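FAD-dependent oxidoreductase (Actinomadura kijaniata, PDB 3M9V) is a flavin-dependent enzyme of the acyl-CoA dehydrogenase family that takes part in the biosynthesis of the sugar D-kijanose and binds dTDP. Local coordinates at residues G15-T21 with R80-V86; C142-H148 with R168-M174; T150-T154 with L165-K169. The contacts are given in a common frame with arbitrary orientation. Residue numbers count along the deposited sequence, not the author numbering.

Interaction 1: G15-T21 with R80-V86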
ATOM      1  N   GLY A  15      -7.270 -23.021   0.229  1.00 13.45           N
ATOM      2  CA  GLY A  15      -8.077 -21.806   0.173  1.00 12.82           C
ATOM      3  C   GLY A  15      -9.344 -21.800   1.003  1.00 16.17           C
ATOM      4  O   GLY A  15     -10.186 -20.922   0.774  1.00 18.25           O
ATOM      5  N   LEU A  16      -9.517 -22.775   1.908  1.00 14.38           N
ATOM      6  CA  LEU A  16     -10.785 -22.945   2.618  1.00 15.83           C
ATOM      7  C   LEU A  16     -11.979 -23.095   1.659  1.00 16.82           C
ATOM      8  O   LEU A  16     -13.086 -22.676   2.023  1.00 16.16           O
ATOM      9  CB  LEU A  16     -11.005 -21.733   3.538  1.00 15.04           C
ATOM     10  CG  LEU A  16      -9.930 -21.595   4.641  1.00 18.07           C
ATOM     11  CD1 LEU A  16     -10.067 -20.360   5.515  1.00 16.80           C
ATOM     12  CD2 LEU A  16      -9.905 -22.767   5.618  1.00 19.44           C
ATOM     13  N   TYR A  17     -11.779 -23.654   0.465  1.00 14.62           N
ATOM     14  CA  TYR A  17     -12.898 -23.767  -0.476  1.00 16.35           C
ATOM     15  C   TYR A  17     -13.835 -24.902  -0.098  1.00 17.71           C
ATOM     16  O   TYR A  17     -14.982 -24.855  -0.487  1.00 17.94           O
ATOM     17  CB  TYR A  17     -12.430 -23.925  -1.931  1.00 17.29           C
ATOM     18  CG  TYR A  17     -11.676 -22.711  -2.461  1.00 16.04           C
ATOM     19  CD1 TYR A  17     -10.355 -22.822  -2.901  1.00 18.38           C
ATOM     20  CD2 TYR A  17     -12.299 -21.478  -2.599  1.00 13.75           C
ATOM     21  CE1 TYR A  17      -9.680 -21.712  -3.418  1.00 14.91           C
ATOM     22  CE2 TYR A  17     -11.610 -20.351  -3.083  1.00 18.52           C
ATOM     23  CZ  TYR A  17     -10.295 -20.485  -3.500  1.00 15.99           C
ATOM     24  OH  TYR A  17      -9.559 -19.404  -3.956  1.00 12.21           O
ATOM     25  N   ALA A  18     -13.403 -25.881   0.701  1.00 20.12           N
ATOM     26  CA  ALA A  18     -14.225 -27.070   0.967  1.00 20.47           C
ATOM     27  C   ALA A  18     -13.610 -27.809   2.145  1.00 20.66           C
ATOM     28  O   ALA A  18     -12.400 -27.719   2.361  1.00 19.77           O
ATOM     29  CB  ALA A  18     -14.258 -28.027  -0.223  1.00 22.96           C
ATOM     30  N   PRO A  19     -14.443 -28.498   2.943  1.00 21.43           N
ATOM     31  CA  PRO A  19     -13.915 -29.200   4.118  1.00 20.52           C
ATOM     32  C   PRO A  19     -13.078 -30.375   3.633  1.00 21.33           C
ATOM     33  O   PRO A  19     -13.316 -30.871   2.544  1.00 18.39           O
ATOM     34  CB  PRO A  19     -15.163 -29.745   4.818  1.00 21.77           C
ATOM     35  CG  PRO A  19     -16.333 -29.077   4.186  1.00 23.82           C
ATOM     36  CD  PRO A  19     -15.904 -28.621   2.800  1.00 21.79           C
ATOM     37  N   VAL A  20     -12.096 -30.826   4.400  1.00 20.75           N
ATOM     38  CA  VAL A  20     -11.250 -31.891   3.900  1.00 22.80           C
ATOM     39  C   VAL A  20     -11.541 -33.238   4.560  1.00 24.27           C
ATOM     40  O   VAL A  20     -10.846 -34.219   4.267  1.00 26.44           O
ATOM     41  CB  VAL A  20      -9.757 -31.544   4.131  1.00 22.49           C
ATOM     42  CG1 VAL A  20      -9.434 -30.270   3.342  1.00 25.27           C
ATOM     43  CG2 VAL A  20      -9.493 -31.267   5.598  1.00 26.51           C
ATOM     44  N   THR A  21     -12.516 -33.310   5.464  1.00 22.25           N
ATOM     45  CA  THR A  21     -12.840 -34.620   6.035  1.00 23.93           C
ATOM     46  C   THR A  21     -14.333 -34.861   5.985  1.00 22.61           C
ATOM     47  O   THR A  21     -15.104 -33.914   5.862  1.00 23.72           O
ATOM     48  CB  THR A  21     -12.481 -34.752   7.532  1.00 22.71           C
ATOM     49  OG1 THR A  21     -13.240 -33.780   8.257  1.00 20.80           O
ATOM     50  CG2 THR A  21     -11.028 -34.481   7.778  1.00 24.61           C
ATOM     51  N   ARG A  80     -10.510 -31.235  12.646  1.00 21.34           N
ATOM     52  CA  ARG A  80      -9.550 -30.348  11.980  1.00 21.47           C
ATOM     53  C   ARG A  80      -9.876 -28.864  12.155  1.00 21.45           C
ATOM     54  O   ARG A  80     -10.997 -28.419  11.885  1.00 20.26           O
ATOM     55  CB  ARG A  80      -9.572 -30.568  10.471  1.00 23.27           C
ATOM     56  CG  ARG A  80      -9.137 -31.921   9.935  1.00 26.85           C
ATOM     57  CD  ARG A  80      -7.738 -32.327  10.306  1.00 37.14           C
ATOM     58  NE  ARG A  80      -7.593 -33.703   9.831  1.00 42.60           N
ATOM     59  CZ  ARG A  80      -7.101 -34.042   8.644  1.00 43.00           C
ATOM     60  NH1 ARG A  80      -6.650 -33.116   7.808  1.00 41.67           N
ATOM     61  NH2 ARG A  80      -7.008 -35.319   8.308  1.00 41.17           N
ATOM     62  N   LEU A  81      -8.863 -28.079  12.514  1.00 20.26           N
ATOM     63  CA  LEU A  81      -9.060 -26.633  12.543  1.00 19.15           C
ATOM     64  C   LEU A  81      -9.483 -26.112  11.169  1.00 17.19           C
ATOM     65  O   LEU A  81     -10.256 -25.162  11.024  1.00 17.79           O
ATOM     66  CB  LEU A  81      -7.766 -25.973  13.018  1.00 16.64           C
ATOM     67  CG  LEU A  81      -7.482 -26.199  14.520  1.00 18.74           C
ATOM     68  CD1 LEU A  81      -5.979 -26.013  14.680  1.00 17.11           C
ATOM     69  CD2 LEU A  81      -8.256 -25.232  15.426  1.00 18.36           C
ATOM     70  N   TYR A  82      -8.909 -26.717  10.139  1.00 16.36           N
ATOM     71  CA  TYR A  82      -9.182 -26.286   8.787  1.00 15.89           C
ATOM     72  C   TYR A  82     -10.676 -26.458   8.572  1.00 15.99           C
ATOM     73  O   TYR A  82     -11.296 -25.554   8.047  1.00 17.00           O
ATOM     74  CB  TYR A  82      -8.398 -27.139   7.798  1.00 16.55           C
ATOM     75  CG  TYR A  82      -8.525 -26.723   6.348  1.00 17.25           C
ATOM     76  CD1 TYR A  82      -7.533 -25.922   5.776  1.00 14.27           C
ATOM     77  CD2 TYR A  82      -9.598 -27.134   5.571  1.00 16.27           C
ATOM     78  CE1 TYR A  82      -7.585 -25.517   4.457  1.00 15.00           C
ATOM     79  CE2 TYR A  82      -9.662 -26.731   4.230  1.00 18.17           C
ATOM     80  CZ  TYR A  82      -8.642 -25.942   3.703  1.00 15.54           C
ATOM     81  OH  TYR A  82      -8.601 -25.538   2.391  1.00 13.35           O
ATOM     82  N   ASP A  83     -11.278 -27.588   8.932  1.00 17.00           N
ATOM     83  CA  ASP A  83     -12.703 -27.687   8.661  1.00 17.08           C
ATOM     84  C   ASP A  83     -13.557 -26.781   9.531  1.00 17.46           C
ATOM     85  O   ASP A  83     -14.622 -26.366   9.060  1.00 14.76           O
ATOM     86  CB  ASP A  83     -13.235 -29.114   8.813  1.00 20.86           C
ATOM     87  CG  ASP A  83     -12.758 -30.000   7.683  1.00 21.52           C
ATOM     88  OD1 ASP A  83     -12.189 -29.448   6.724  1.00 28.04           O
ATOM     89  OD2 ASP A  83     -12.957 -31.221   7.736  1.00 25.35           O
ATOM     90  N   VAL A  84     -13.127 -26.530  10.769  1.00 14.10           N
ATOM     91  CA  VAL A  84     -13.862 -25.596  11.594  1.00 14.29           C
ATOM     92  C   VAL A  84     -13.815 -24.225  10.921  1.00 16.72           C
ATOM     93  O   VAL A  84     -14.814 -23.504  10.886  1.00 17.12           O
ATOM     94  CB  VAL A  84     -13.245 -25.488  13.012  1.00 16.02           C
ATOM     95  CG1 VAL A  84     -13.928 -24.354  13.801  1.00 17.21           C
ATOM     96  CG2 VAL A  84     -13.394 -26.804  13.777  1.00 14.02           C
ATOM     97  N   ALA A  85     -12.661 -23.839  10.370  1.00 14.59           N
ATOM     98  CA  ALA A  85     -12.600 -22.508   9.730  1.00 12.69           C
ATOM     99  C   ALA A  85     -13.493 -22.484   8.481  1.00 14.09           C
ATOM    100  O   ALA A  85     -14.104 -21.456   8.165  1.00 15.04           O
ATOM    101  CB  ALA A  85     -11.148 -22.144   9.375  1.00 13.31           C
ATOM    102  N   VAL A  86     -13.621 -23.606   7.774  1.00 15.66           N
ATOM    103  CA  VAL A  86     -14.459 -23.607   6.557  1.00 12.79           C
ATOM    104  C   VAL A  86     -15.916 -23.410   6.953  1.00 13.80           C
ATOM    105  O   VAL A  86     -16.670 -22.658   6.330  1.00 15.61           O
ATOM    106  CB  VAL A  86     -14.324 -24.905   5.767  1.00 15.11           C
ATOM    107  CG1 VAL A  86     -15.381 -24.970   4.614  1.00 14.12           C
ATOM    108  CG2 VAL A  86     -12.908 -24.988   5.155  1.00 11.95           C
TER
HETATM  109  O   HOH W   1     -10.303 -26.642   0.833  1.00 19.27           O
HETATM  110  O   HOH W   2     -12.451 -32.331  10.919  1.00 31.43           O
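Asp83, on the first turn of helix 81-94, answers the polar groups at the end of the irregular segment 15-21. Its OD1 accepts the backbone N of Val20 at 2.7 Å. Its OD2 accepts OG1 of Thr21 at 2.6 Å and, weakly, N of Thr21 at 3.1 Å. A short acidic side chain suits this buried place, since two carboxylate oxygens can serve three donors. OG1 of Thr21 also caps the N of Gly24 and accepts a water that in turn takes the N-H of Arg80.

The other polar centre is the phenol of Tyr82. Its OH accepts N of Leu16 at 3.0 Å and lies 2.6 Å from the oxygen of a water that is 2.8 Å from O of Ala18 and probably donates to it. Leu16 CD2 sits over the Tyr82 ring, 3.8 Å from its centroid in a CH-pi contact, and also meets Val86 CG2 at 3.8 Å. On the helix, N of Leu81 and N of Tyr82 are taken by Asp319 of helix 291-323. Thr21 and Arg80 are both N-cap residues, so the contact joins the starts of helices 22-32 and 81-94 in the helical N-terminal part of an acyl-CoA dehydrogenase fold.

Interaction 2: C142-H148 with R168-M174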
ATOM      1  N   CYS A 142     -18.265 -20.582  27.294  1.00 22.50           N
ATOM      2  CA  CYS A 142     -17.627 -19.298  27.015  1.00 23.88           C
ATOM      3  C   CYS A 142     -16.268 -19.276  27.689  1.00 24.88           C
ATOM      4  O   CYS A 142     -16.030 -20.074  28.603  1.00 28.79           O
ATOM      5  CB  CYS A 142     -18.461 -18.161  27.598  1.00 22.17           C
ATOM      6  SG  CYS A 142     -20.053 -18.063  26.812  1.00 25.28           S
ATOM      7  N   SER A 143     -15.396 -18.377  27.240  1.00 25.85           N
ATOM      8  CA  SER A 143     -14.016 -18.320  27.741  1.00 27.60           C
ATOM      9  C   SER A 143     -13.804 -16.922  28.271  1.00 25.41           C
ATOM     10  O   SER A 143     -14.034 -15.964  27.544  1.00 25.28           O
ATOM     11  CB  SER A 143     -12.992 -18.572  26.629  1.00 27.51           C
ATOM     12  OG  SER A 143     -13.085 -19.915  26.172  1.00 33.30           O
ATOM     13  N   GLY A 144     -13.439 -16.785  29.541  1.00 26.91           N
ATOM     14  CA  GLY A 144     -13.269 -15.459  30.128  1.00 26.05           C
ATOM     15  C   GLY A 144     -11.762 -15.383  30.302  1.00 29.45           C
ATOM     16  O   GLY A 144     -11.182 -15.983  31.218  1.00 29.34           O
ATOM     17  N   ILE A 145     -11.121 -14.650  29.398  1.00 31.11           N
ATOM     18  CA  ILE A 145      -9.668 -14.660  29.296  1.00 32.63           C
ATOM     19  C   ILE A 145      -9.061 -13.380  29.854  1.00 32.39           C
ATOM     20  O   ILE A 145      -8.209 -13.416  30.733  1.00 31.84           O
ATOM     21  CB  ILE A 145      -9.224 -14.869  27.836  1.00 34.82           C
ATOM     22  CG1 ILE A 145      -9.769 -16.217  27.359  1.00 35.36           C
ATOM     23  CG2 ILE A 145      -7.700 -14.778  27.751  1.00 32.97           C
ATOM     24  CD1 ILE A 145      -9.678 -16.386  25.856  1.00 38.18           C
ATOM     25  N   LYS A 146      -9.535 -12.233  29.392  1.00 32.52           N
ATOM     26  CA  LYS A 146      -8.854 -10.984  29.702  1.00 33.30           C
ATOM     27  C   LYS A 146      -9.457 -10.239  30.885  1.00 32.75           C
ATOM     28  O   LYS A 146     -10.658  -9.936  30.894  1.00 29.72           O
ATOM     29  CB  LYS A 146      -8.854 -10.057  28.481  1.00 35.29           C
ATOM     30  CG  LYS A 146      -8.305  -8.655  28.804  1.00 36.13           C
ATOM     31  CD  LYS A 146      -7.530  -8.069  27.642  1.00 46.22           C
ATOM     32  CE  LYS A 146      -7.478  -6.546  27.697  1.00 49.40           C
ATOM     33  NZ  LYS A 146      -8.220  -6.092  26.486  1.00 50.30           N
ATOM     34  N   ASP A 147      -8.602  -9.959  31.863  1.00 30.62           N
ATOM     35  CA  ASP A 147      -9.006  -9.193  33.026  1.00 32.20           C
ATOM     36  C   ASP A 147      -9.462  -7.801  32.639  1.00 33.51           C
ATOM     37  O   ASP A 147      -8.812  -7.154  31.830  1.00 33.54           O
ATOM     38  CB  ASP A 147      -7.853  -9.091  34.022  1.00 32.92           C
ATOM     39  CG  ASP A 147      -7.799 -10.280  34.943  1.00 35.11           C
ATOM     40  OD1 ASP A 147      -8.757 -11.081  34.950  1.00 33.21           O
ATOM     41  OD2 ASP A 147      -6.775 -10.426  35.637  1.00 37.93           O
ATOM     42  N   HIS A 148     -10.581  -7.353  33.196  1.00 35.11           N
ATOM     43  CA  HIS A 148     -10.945  -5.943  33.183  1.00 38.31           C
ATOM     44  C   HIS A 148      -9.897  -5.084  33.908  1.00 41.57           C
ATOM     45  O   HIS A 148      -9.202  -5.565  34.801  1.00 41.21           O
ATOM     46  CB  HIS A 148     -12.293  -5.800  33.882  1.00 37.69           C
ATOM     47  CG  HIS A 148     -12.834  -4.405  33.870  1.00 42.07           C
ATOM     48  ND1 HIS A 148     -13.782  -3.984  32.961  1.00 41.72           N
ATOM     49  CD2 HIS A 148     -12.549  -3.330  34.645  1.00 42.06           C
ATOM     50  CE1 HIS A 148     -14.072  -2.715  33.188  1.00 44.97           C
ATOM     51  NE2 HIS A 148     -13.340  -2.297  34.207  1.00 46.01           N
ATOM     52  N   ARG A 168     -13.127  -9.976  37.398  1.00 26.56           N
ATOM     53  CA  ARG A 168     -14.010  -9.549  36.328  1.00 28.30           C
ATOM     54  C   ARG A 168     -13.275  -9.777  35.019  1.00 27.81           C
ATOM     55  O   ARG A 168     -12.092  -9.447  34.909  1.00 27.28           O
ATOM     56  CB  ARG A 168     -14.488  -8.114  36.521  1.00 28.57           C
ATOM     57  CG  ARG A 168     -14.306  -7.270  35.297  1.00 38.38           C
ATOM     58  CD  ARG A 168     -15.598  -6.702  34.777  1.00 40.92           C
ATOM     59  NE  ARG A 168     -16.043  -5.503  35.470  1.00 43.71           N
ATOM     60  CZ  ARG A 168     -16.805  -4.549  34.934  1.00 44.14           C
ATOM     61  NH1 ARG A 168     -17.182  -4.575  33.668  1.00 41.86           N
ATOM     62  NH2 ARG A 168     -17.188  -3.524  35.671  1.00 40.77           N
ATOM     63  N   LYS A 169     -13.950 -10.397  34.053  1.00 26.39           N
ATOM     64  CA  LYS A 169     -13.295 -10.599  32.758  1.00 26.65           C
ATOM     65  C   LYS A 169     -14.077  -9.798  31.721  1.00 25.43           C
ATOM     66  O   LYS A 169     -15.269  -9.526  31.865  1.00 24.77           O
ATOM     67  CB  LYS A 169     -13.276 -12.076  32.351  1.00 25.59           C
ATOM     68  CG  LYS A 169     -12.408 -12.957  33.233  1.00 26.96           C
ATOM     69  CD  LYS A 169     -10.915 -12.688  33.005  1.00 27.90           C
ATOM     70  CE  LYS A 169     -10.029 -13.762  33.632  1.00 26.88           C
ATOM     71  NZ  LYS A 169      -8.600 -13.298  33.607  1.00 25.02           N
ATOM     72  N   THR A 170     -13.388  -9.408  30.659  1.00 26.00           N
ATOM     73  CA  THR A 170     -13.995  -8.522  29.690  1.00 25.59           C
ATOM     74  C   THR A 170     -14.048  -9.204  28.330  1.00 26.08           C
ATOM     75  O   THR A 170     -13.334 -10.180  28.105  1.00 27.34           O
ATOM     76  CB  THR A 170     -13.230  -7.193  29.655  1.00 27.44           C
ATOM     77  OG1 THR A 170     -14.007  -6.272  28.884  1.00 30.64           O
ATOM     78  CG2 THR A 170     -11.822  -7.375  29.128  1.00 20.79           C
ATOM     79  N   LEU A 171     -14.912  -8.726  27.439  1.00 25.30           N
ATOM     80  CA  LEU A 171     -14.932  -9.187  26.057  1.00 23.57           C
ATOM     81  C   LEU A 171     -15.240 -10.672  25.986  1.00 23.68           C
ATOM     82  O   LEU A 171     -14.569 -11.424  25.273  1.00 22.64           O
ATOM     83  CB  LEU A 171     -13.660  -8.808  25.281  1.00 23.87           C
ATOM     84  CG  LEU A 171     -13.348  -7.311  25.177  1.00 24.18           C
ATOM     85  CD1 LEU A 171     -12.076  -7.051  24.341  1.00 29.41           C
ATOM     86  CD2 LEU A 171     -14.493  -6.446  24.646  1.00 26.31           C
ATOM     87  N   VAL A 172     -16.273 -11.104  26.703  1.00 21.04           N
ATOM     88  CA  VAL A 172     -16.560 -12.544  26.733  1.00 18.86           C
ATOM     89  C   VAL A 172     -17.674 -12.839  25.741  1.00 18.73           C
ATOM     90  O   VAL A 172     -18.854 -12.731  26.091  1.00 19.43           O
ATOM     91  CB  VAL A 172     -17.028 -12.988  28.134  1.00 18.73           C
ATOM     92  CG1 VAL A 172     -17.238 -14.506  28.136  1.00 21.04           C
ATOM     93  CG2 VAL A 172     -15.960 -12.589  29.190  1.00 15.83           C
ATOM     94  N   SER A 173     -17.326 -13.213  24.512  1.00 17.67           N
ATOM     95  CA  SER A 173     -18.353 -13.427  23.489  1.00 19.29           C
ATOM     96  C   SER A 173     -19.283 -14.609  23.797  1.00 20.33           C
ATOM     97  O   SER A 173     -18.833 -15.586  24.403  1.00 21.08           O
ATOM     98  CB  SER A 173     -17.676 -13.690  22.131  1.00 18.87           C
ATOM     99  OG  SER A 173     -16.881 -12.569  21.781  1.00 21.00           O
ATOM    100  N   MET A 174     -20.532 -14.535  23.344  1.00 18.69           N
ATOM    101  CA  MET A 174     -21.501 -15.611  23.559  1.00 22.50           C
ATOM    102  C   MET A 174     -22.014 -15.672  25.004  1.00 23.03           C
ATOM    103  O   MET A 174     -22.868 -16.506  25.332  1.00 22.97           O
ATOM    104  CB  MET A 174     -20.951 -16.987  23.129  1.00 20.22           C
ATOM    105  CG  MET A 174     -22.080 -18.003  22.848  1.00 23.72           C
ATOM    106  SD  MET A 174     -21.547 -19.541  22.087  1.00 28.77           S
ATOM    107  CE  MET A 174     -20.185 -20.039  23.137  1.00 19.87           C
TER
HETATM  108  O   HOH W   3     -16.479 -16.790  24.933  1.00 25.32           O
HETATM  109  O   HOH W   4     -11.975 -12.633  27.762  1.00 31.38           O
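Lys169 spans the gap between the strands with a side chain that bends at chi1 and chi2 (both m) and then runs extended (chi3 and chi4 t). This brings NZ to O of Ile145 at 2.9 Å and into a salt bridge with OD1 of Asp147 at 2.6 Å; a long, flexible cation suits this reach. Gly144 leaves room for it, as a side chain there would press on Lys169 CG. The guanidinium of Arg168 lies flat on the His148 ring, centres 3.9 Å apart, while both side chains bond Asp226. The backbone pairs nearby through Thr170 N to Lys146 O (2.8 Å) and His148 N to Arg168 O (3.1 Å). Farther along, waters bridge Ser143 N to Ser173 O and Ile145 N to Thr170 O, and Val172 (chi1 t) packs CG1 3.9 Å from Cys142 CB. Ile145 and Ser173 are FMN-binding residues, although no flavin is bound to this chain in the model. Strand 180-187 flanks 141-147, strand 225-234 flanks 163-172, and helix 96-118 packs against Met174 and Ser143.

Interaction 3: T150-T154 with L165-K169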
ATOM      1  N   THR A 150      -9.865  -2.740  36.182  1.00 50.22           N
ATOM      2  CA  THR A 150     -10.029  -2.605  37.630  1.00 50.60           C
ATOM      3  C   THR A 150      -9.734  -3.832  38.500  1.00 49.45           C
ATOM      4  O   THR A 150      -9.854  -3.724  39.721  1.00 50.40           O
ATOM      5  CB  THR A 150     -11.467  -2.205  38.020  1.00 50.85           C
ATOM      6  OG1 THR A 150     -12.327  -3.346  37.888  1.00 52.57           O
ATOM      7  CG2 THR A 150     -11.995  -1.040  37.183  1.00 52.47           C
ATOM      8  N   ALA A 151      -9.348  -4.972  37.930  1.00 47.29           N
ATOM      9  CA  ALA A 151      -9.382  -6.239  38.664  1.00 44.84           C
ATOM     10  C   ALA A 151      -8.338  -7.244  38.213  1.00 43.23           C
ATOM     11  O   ALA A 151      -8.051  -7.343  37.025  1.00 43.85           O
ATOM     12  CB  ALA A 151     -10.751  -6.899  38.541  1.00 44.55           C
ATOM     13  N   VAL A 152      -7.787  -8.017  39.141  1.00 40.79           N
ATOM     14  CA  VAL A 152      -7.001  -9.186  38.769  1.00 39.51           C
ATOM     15  C   VAL A 152      -7.674 -10.471  39.266  1.00 39.59           C
ATOM     16  O   VAL A 152      -7.790 -10.699  40.473  1.00 39.19           O
ATOM     17  CB  VAL A 152      -5.557  -9.075  39.269  1.00 40.47           C
ATOM     18  CG1 VAL A 152      -5.556  -8.484  40.672  1.00 43.48           C
ATOM     19  CG2 VAL A 152      -4.849 -10.417  39.213  1.00 39.30           C
ATOM     20  N   THR A 153      -8.122 -11.319  38.343  1.00 36.04           N
ATOM     21  CA  THR A 153      -9.060 -12.368  38.719  1.00 32.71           C
ATOM     22  C   THR A 153      -8.277 -13.442  39.465  1.00 33.96           C
ATOM     23  O   THR A 153      -7.366 -14.051  38.906  1.00 33.31           O
ATOM     24  CB  THR A 153      -9.755 -12.957  37.479  1.00 33.01           C
ATOM     25  OG1 THR A 153     -10.577 -11.945  36.893  1.00 25.63           O
ATOM     26  CG2 THR A 153     -10.622 -14.161  37.855  1.00 30.14           C
ATOM     27  N   THR A 154      -8.641 -13.692  40.721  1.00 32.96           N
ATOM     28  CA  THR A 154      -7.825 -14.540  41.594  1.00 33.18           C
ATOM     29  C   THR A 154      -8.673 -15.616  42.269  1.00 31.74           C
ATOM     30  O   THR A 154      -9.843 -15.400  42.581  1.00 32.25           O
ATOM     31  CB  THR A 154      -7.116 -13.687  42.678  1.00 32.31           C
ATOM     32  OG1 THR A 154      -8.107 -12.933  43.375  1.00 40.07           O
ATOM     33  CG2 THR A 154      -6.288 -12.604  42.038  1.00 35.79           C
ATOM     34  N   LEU A 165     -13.678 -17.353  43.943  1.00 27.81           N
ATOM     35  CA  LEU A 165     -13.167 -16.726  42.729  1.00 27.45           C
ATOM     36  C   LEU A 165     -13.654 -15.284  42.777  1.00 27.86           C
ATOM     37  O   LEU A 165     -14.864 -15.038  42.902  1.00 25.67           O
ATOM     38  CB  LEU A 165     -13.709 -17.455  41.494  1.00 26.46           C
ATOM     39  CG  LEU A 165     -13.444 -16.824  40.118  1.00 27.08           C
ATOM     40  CD1 LEU A 165     -11.934 -16.781  39.810  1.00 23.64           C
ATOM     41  CD2 LEU A 165     -14.197 -17.605  39.052  1.00 26.73           C
ATOM     42  N   SER A 166     -12.736 -14.326  42.689  1.00 26.48           N
ATOM     43  CA  SER A 166     -13.156 -12.937  42.523  0.50 28.13           C
ATOM     44  C   SER A 166     -12.443 -12.239  41.370  1.00 28.47           C
ATOM     45  O   SER A 166     -11.258 -12.468  41.119  1.00 31.31           O
ATOM     46  CB  SER A 166     -12.914 -12.142  43.809  0.50 27.92           C
ATOM     47  OG  SER A 166     -13.828 -12.518  44.824  0.50 25.22           O
ATOM     48  N   GLY A 167     -13.152 -11.341  40.706  1.00 29.99           N
ATOM     49  CA  GLY A 167     -12.525 -10.589  39.627  1.00 27.74           C
ATOM     50  C   GLY A 167     -13.593 -10.211  38.618  1.00 26.33           C
ATOM     51  O   GLY A 167     -14.782 -10.102  38.930  1.00 21.08           O
ATOM     52  N   ARG A 168     -13.127  -9.976  37.398  1.00 26.56           N
ATOM     53  CA  ARG A 168     -14.010  -9.549  36.328  1.00 28.30           C
ATOM     54  C   ARG A 168     -13.275  -9.777  35.019  1.00 27.81           C
ATOM     55  O   ARG A 168     -12.092  -9.447  34.909  1.00 27.28           O
ATOM     56  CB  ARG A 168     -14.488  -8.114  36.521  1.00 28.57           C
ATOM     57  CG  ARG A 168     -14.306  -7.270  35.297  1.00 38.38           C
ATOM     58  CD  ARG A 168     -15.598  -6.702  34.777  1.00 40.92           C
ATOM     59  NE  ARG A 168     -16.043  -5.503  35.470  1.00 43.71           N
ATOM     60  CZ  ARG A 168     -16.805  -4.549  34.934  1.00 44.14           C
ATOM     61  NH1 ARG A 168     -17.182  -4.575  33.668  1.00 41.86           N
ATOM     62  NH2 ARG A 168     -17.188  -3.524  35.671  1.00 40.77           N
ATOM     63  N   LYS A 169     -13.950 -10.397  34.053  1.00 26.39           N
ATOM     64  CA  LYS A 169     -13.295 -10.599  32.758  1.00 26.65           C
ATOM     65  C   LYS A 169     -14.077  -9.798  31.721  1.00 25.43           C
ATOM     66  O   LYS A 169     -15.269  -9.526  31.865  1.00 24.77           O
ATOM     67  CB  LYS A 169     -13.276 -12.076  32.351  1.00 25.59           C
ATOM     68  CG  LYS A 169     -12.408 -12.957  33.233  1.00 26.96           C
ATOM     69  CD  LYS A 169     -10.915 -12.688  33.005  1.00 27.90           C
ATOM     70  CE  LYS A 169     -10.029 -13.762  33.632  1.00 26.88           C
ATOM     71  NZ  LYS A 169      -8.600 -13.298  33.607  1.00 25.02           N
TER
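Thr153 loses more area to this contact than any other residue, 94 Å², and its beta-branched side chain has two uses. The methyl CG2 packs on Leu165 CD1 at 3.5 Å, while OG1 accepts the backbone N of Arg168 at 3.3 Å and is hydrogen-bonded to Asp147. Gly167 lies opposite, its CA 4.0 Å from that of Thr153 and 3.6 Å from Thr153 OG1. A CB on Gly167 would collide with that hydroxyl, and its backbone angles (phi 151°, psi -156°) are poorly tolerated by other residues.

Next along is Thr154, with 48 Å² covered. It forms an antiparallel hydrogen-bonded pair with Ser166: Thr154 N to Ser166 O at 2.9 Å and Ser166 N to Thr154 O at 3.1 Å. Arg168, with 42 Å² covered, offers its CB to Ala151 CB at 4.4 Å, and its guanidinium pairs with Asp226. Here the loop from strand 141-147 joins the antiparallel pairing of strands 154-157 and 163-172, a beta-hairpin in the beta-sheet middle domain characteristic of acyl-CoA dehydrogenases.

In the fold
Interactions 2 and 3 both use strand 163-172, share Arg168 and Lys169, and have centres about 10 Å apart. Thr153 OG1 of one meets Asp147 OD1 of the other, so a single polar network crosses both. Interaction 1 lies among the helices on the opposite side of the chain's centre, its centre about 27 Å from that of interaction 2 and 36 Å from that of interaction 3. All three are partly buried, with interaction 3 farthest from the chain's centre. Their chemistry follows their setting: in interaction 1 side chains of a helix satisfy loop backbone, interaction 2 mixes strand pairing with charge and bridging water near the flavin and dTDP sites, and interaction 3 combines one antiparallel backbone pair with a threonine side chain over a glycine.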